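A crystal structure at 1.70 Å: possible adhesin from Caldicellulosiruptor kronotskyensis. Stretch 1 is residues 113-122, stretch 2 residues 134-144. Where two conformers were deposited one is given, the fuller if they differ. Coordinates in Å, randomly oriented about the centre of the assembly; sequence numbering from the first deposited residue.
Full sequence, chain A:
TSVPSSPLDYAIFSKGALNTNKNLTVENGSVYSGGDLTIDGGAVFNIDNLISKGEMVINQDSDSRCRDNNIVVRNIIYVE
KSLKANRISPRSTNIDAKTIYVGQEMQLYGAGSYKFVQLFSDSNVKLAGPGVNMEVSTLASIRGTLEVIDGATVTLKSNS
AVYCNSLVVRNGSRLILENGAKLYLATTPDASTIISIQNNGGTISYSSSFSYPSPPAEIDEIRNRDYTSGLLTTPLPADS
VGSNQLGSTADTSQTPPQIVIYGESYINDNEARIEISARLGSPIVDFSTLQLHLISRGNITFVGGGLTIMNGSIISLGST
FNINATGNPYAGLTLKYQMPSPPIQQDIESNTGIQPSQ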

# COMPACT_ATOMS: atom_id res chain seq x y z
N SER A 113 6.81 7.66 -12.42
CA SER A 113 6.29 6.77 -13.43
C SER A 113 5.20 5.86 -12.76
O SER A 113 5.53 5.08 -11.81
CB SER A 113 7.40 5.94 -14.01
OG SER A 113 6.90 5.03 -14.98
N TYR A 114 3.98 6.06 -13.22
CA TYR A 114 2.83 5.35 -12.70
C TYR A 114 2.36 4.41 -13.79
O TYR A 114 1.79 4.87 -14.81
CB TYR A 114 1.77 6.34 -12.25
CG TYR A 114 2.18 7.40 -11.25
CD1 TYR A 114 2.81 8.59 -11.66
CD2 TYR A 114 1.90 7.26 -9.90
CE1 TYR A 114 3.17 9.54 -10.72
CE2 TYR A 114 2.23 8.24 -9.00
CZ TYR A 114 2.87 9.36 -9.40
OH TYR A 114 3.20 10.29 -8.44
N LYS A 115 2.53 3.09 -13.60
CA LYS A 115 2.25 2.11 -14.64
C LYS A 115 1.23 1.10 -14.12
O LYS A 115 1.42 0.52 -13.06
CB LYS A 115 3.52 1.33 -15.05
CG LYS A 115 4.61 2.24 -15.57
CD LYS A 115 5.75 1.35 -16.13
CE LYS A 115 6.93 2.16 -16.66
NZ LYS A 115 7.84 2.34 -15.49
N PHE A 116 0.09 1.03 -14.81
CA PHE A 116 -1.03 0.19 -14.42
C PHE A 116 -1.39 -0.70 -15.59
O PHE A 116 -1.50 -0.23 -16.71
CB PHE A 116 -2.20 1.04 -14.00
CG PHE A 116 -1.85 2.01 -12.85
CD1 PHE A 116 -1.36 1.51 -11.66
CD2 PHE A 116 -2.01 3.39 -12.97
CE1 PHE A 116 -0.99 2.38 -10.64
CE2 PHE A 116 -1.70 4.26 -11.95
CZ PHE A 116 -1.17 3.75 -10.78
N VAL A 117 -1.66 -1.96 -15.33
CA VAL A 117 -2.30 -2.80 -16.33
C VAL A 117 -3.76 -2.44 -16.49
O VAL A 117 -4.19 -2.17 -17.64
CB VAL A 117 -2.06 -4.30 -16.06
CG1 VAL A 117 -2.80 -5.15 -17.08
CG2 VAL A 117 -0.60 -4.64 -15.97
N GLN A 118 -4.53 -2.41 -15.39
CA GLN A 118 -5.91 -1.99 -15.43
C GLN A 118 -6.17 -1.03 -14.32
O GLN A 118 -5.71 -1.21 -13.19
CB GLN A 118 -6.90 -3.13 -15.48
CG GLN A 118 -6.71 -4.18 -14.49
CD GLN A 118 -7.70 -5.34 -14.60
OE1 GLN A 118 -8.39 -5.54 -15.62
NE2 GLN A 118 -7.72 -6.15 -13.56
N LEU A 119 -6.83 0.05 -14.68
CA LEU A 119 -7.22 1.13 -13.78
C LEU A 119 -8.74 1.28 -13.78
O LEU A 119 -9.41 1.36 -14.83
CB LEU A 119 -6.57 2.43 -14.28
CG LEU A 119 -6.78 3.68 -13.44
CD1 LEU A 119 -5.60 4.59 -13.54
CD2 LEU A 119 -8.07 4.41 -13.79
N PHE A 120 -9.29 1.43 -12.58
CA PHE A 120 -10.74 1.68 -12.41
C PHE A 120 -10.90 2.78 -11.45
O PHE A 120 -10.40 2.65 -10.31
CB PHE A 120 -11.43 0.45 -11.85
CG PHE A 120 -11.41 -0.73 -12.76
CD1 PHE A 120 -10.36 -1.62 -12.74
CD2 PHE A 120 -12.44 -0.93 -13.66
CE1 PHE A 120 -10.33 -2.68 -13.63
CE2 PHE A 120 -12.41 -1.99 -14.56
CZ PHE A 120 -11.33 -2.83 -14.55
N SER A 121 -11.55 3.87 -11.87
CA SER A 121 -11.81 4.99 -11.01
C SER A 121 -13.27 5.31 -11.12
O SER A 121 -13.83 5.37 -12.25
CB SER A 121 -11.00 6.23 -11.37
OG SER A 121 -11.62 7.39 -10.80
N ASP A 122 -13.90 5.55 -9.98
CA ASP A 122 -15.33 5.90 -9.93
C ASP A 122 -15.54 7.41 -10.02
O ASP A 122 -16.69 7.88 -10.01
CB ASP A 122 -16.04 5.29 -8.70
CG ASP A 122 -16.22 3.80 -8.81
OD1 ASP A 122 -16.13 3.26 -9.95
OD2 ASP A 122 -16.52 3.20 -7.73
N MSE A 134 1.91 8.73 -16.48
CA MSE A 134 1.17 7.47 -16.35
C MSE A 134 1.07 6.68 -17.57
O MSE A 134 0.87 7.23 -18.68
CB MSE A 134 -0.22 7.85 -15.86
CG MSE A 134 -1.00 6.62 -15.48
SE MSE A 134 -2.74 6.98 -14.61
CE MSE A 134 -3.61 7.57 -16.17
N GLU A 135 1.16 5.37 -17.44
CA GLU A 135 0.96 4.46 -18.61
C GLU A 135 -0.12 3.48 -18.23
O GLU A 135 -0.09 2.96 -17.11
CB GLU A 135 2.19 3.64 -18.94
CG GLU A 135 3.34 4.52 -19.26
CD GLU A 135 4.61 3.86 -19.75
OE1 GLU A 135 4.75 2.61 -19.75
OE2 GLU A 135 5.47 4.67 -20.13
N VAL A 136 -1.01 3.17 -19.17
CA VAL A 136 -2.04 2.14 -18.99
C VAL A 136 -1.78 1.08 -20.02
O VAL A 136 -1.73 1.38 -21.23
CB VAL A 136 -3.46 2.71 -19.12
CG1 VAL A 136 -4.45 1.55 -19.05
CG2 VAL A 136 -3.70 3.76 -18.04
N SER A 137 -1.54 -0.15 -19.57
CA SER A 137 -1.14 -1.16 -20.57
C SER A 137 -2.29 -1.90 -21.22
O SER A 137 -2.13 -2.32 -22.41
CB SER A 137 -0.00 -2.07 -20.01
OG SER A 137 -0.45 -2.95 -19.08
N THR A 138 -3.39 -2.12 -20.50
CA THR A 138 -4.52 -2.91 -21.03
C THR A 138 -5.90 -2.22 -21.01
O THR A 138 -6.62 -2.18 -22.02
CB THR A 138 -4.53 -4.30 -20.34
OG1 THR A 138 -3.28 -4.92 -20.56
CG2 THR A 138 -5.60 -5.20 -20.84
N LEU A 139 -6.30 -1.71 -19.84
CA LEU A 139 -7.64 -1.25 -19.65
C LEU A 139 -7.75 -0.14 -18.63
O LEU A 139 -7.06 -0.15 -17.58
CB LEU A 139 -8.46 -2.42 -19.21
CG LEU A 139 -9.92 -2.32 -18.82
CD1 LEU A 139 -10.71 -2.03 -20.07
CD2 LEU A 139 -10.50 -3.61 -18.27
N ALA A 140 -8.61 0.83 -18.89
CA ALA A 140 -8.92 1.86 -17.87
C ALA A 140 -10.38 2.26 -18.05
O ALA A 140 -10.92 2.34 -19.18
CB ALA A 140 -8.00 3.08 -17.94
N SER A 141 -11.01 2.43 -16.93
CA SER A 141 -12.38 2.85 -16.82
C SER A 141 -12.44 3.96 -15.80
O SER A 141 -12.21 3.71 -14.57
CB SER A 141 -13.22 1.63 -16.39
OG SER A 141 -14.57 1.98 -16.21
N ILE A 142 -12.76 5.16 -16.30
CA ILE A 142 -12.74 6.40 -15.53
C ILE A 142 -14.09 7.05 -15.67
O ILE A 142 -14.40 7.56 -16.74
CB ILE A 142 -11.60 7.33 -15.99
CG1 ILE A 142 -10.25 6.58 -15.85
CG2 ILE A 142 -11.68 8.68 -15.29
CD1 ILE A 142 -9.07 7.27 -16.48
N ARG A 143 -14.87 7.09 -14.59
CA ARG A 143 -16.26 7.54 -14.73
C ARG A 143 -16.39 9.02 -14.82
O ARG A 143 -17.42 9.52 -15.25
CB ARG A 143 -17.17 7.04 -13.58
CG ARG A 143 -17.13 5.56 -13.34
CD ARG A 143 -17.61 4.84 -14.54
NE ARG A 143 -17.77 3.37 -14.29
CZ ARG A 143 -18.91 2.70 -14.30
NH1 ARG A 143 -20.07 3.34 -14.48
NH2 ARG A 143 -18.90 1.37 -14.12
N GLY A 144 -15.39 9.73 -14.34
CA GLY A 144 -15.32 11.15 -14.51
C GLY A 144 -14.35 11.61 -15.58
O GLY A 144 -14.28 11.07 -16.68
O HOH W 1 -14.76 2.82 -13.16

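How does the strand through Tyr-114 and Phe-116 pair with its neighbour? It runs parallel to the strand through Met-134 and Val-136, so the hydrogen bonds alternate in direction: Glu-135 N gives to Tyr-114 O (2.8 Å), Phe-116 N to Glu-135 O (3.0 Å), and Ser-137 N to Phe-116 O (2.9 Å). Tyr-114 and Phe-116 share a buried face with Met-134, a selenomethionine whose SE lies 3.9 Å from Phe-116 CE2, at the ring edge and near its plane. Lys-115 and Glu-135 lie on the other, partly exposed face, where charged groups can reach solvent. Their side chains run alongside each other, but Lys-115 NZ bonds instead to Ser-113 OG (2.9 Å).

What happens at the corner? The chain turns at Val-117 and Gln-118, and a bulge opposite inserts one extra residue. Val-117 O accepts from both Thr-138 N (3.0 Å) and Leu-139 N (3.1 Å), so pairing continues through the shift in register. Gln-118 then pairs with Leu-139, and its NE2 is satisfied elsewhere in the structure.

Why does Leu-119 suit its place after the corner? Its backbone takes a bond from Ser-141 N to Leu-119 O (2.8 Å) and gives one from Leu-119 N to Leu-139 O (2.9 Å). Its buried side chain brings CD2 within 3.7 Å of Ile-142 CG1 and CD1 within 3.9 Å of Met-134 SE, while small Ala-140 lies beside it. On the other face, Phe-120 CZ packs 3.9 Å from Leu-139 CD2.

How does the contact end? Ser-121 N gives to Ser-141 O (2.8 Å), and Arg-143 N to Ser-121 O (3.1 Å). A water donates to Ser-121 O and Ser-141 OG and accepts from Arg-143 NE, linking the strands where Asp-122 and Arg-143 become exposed.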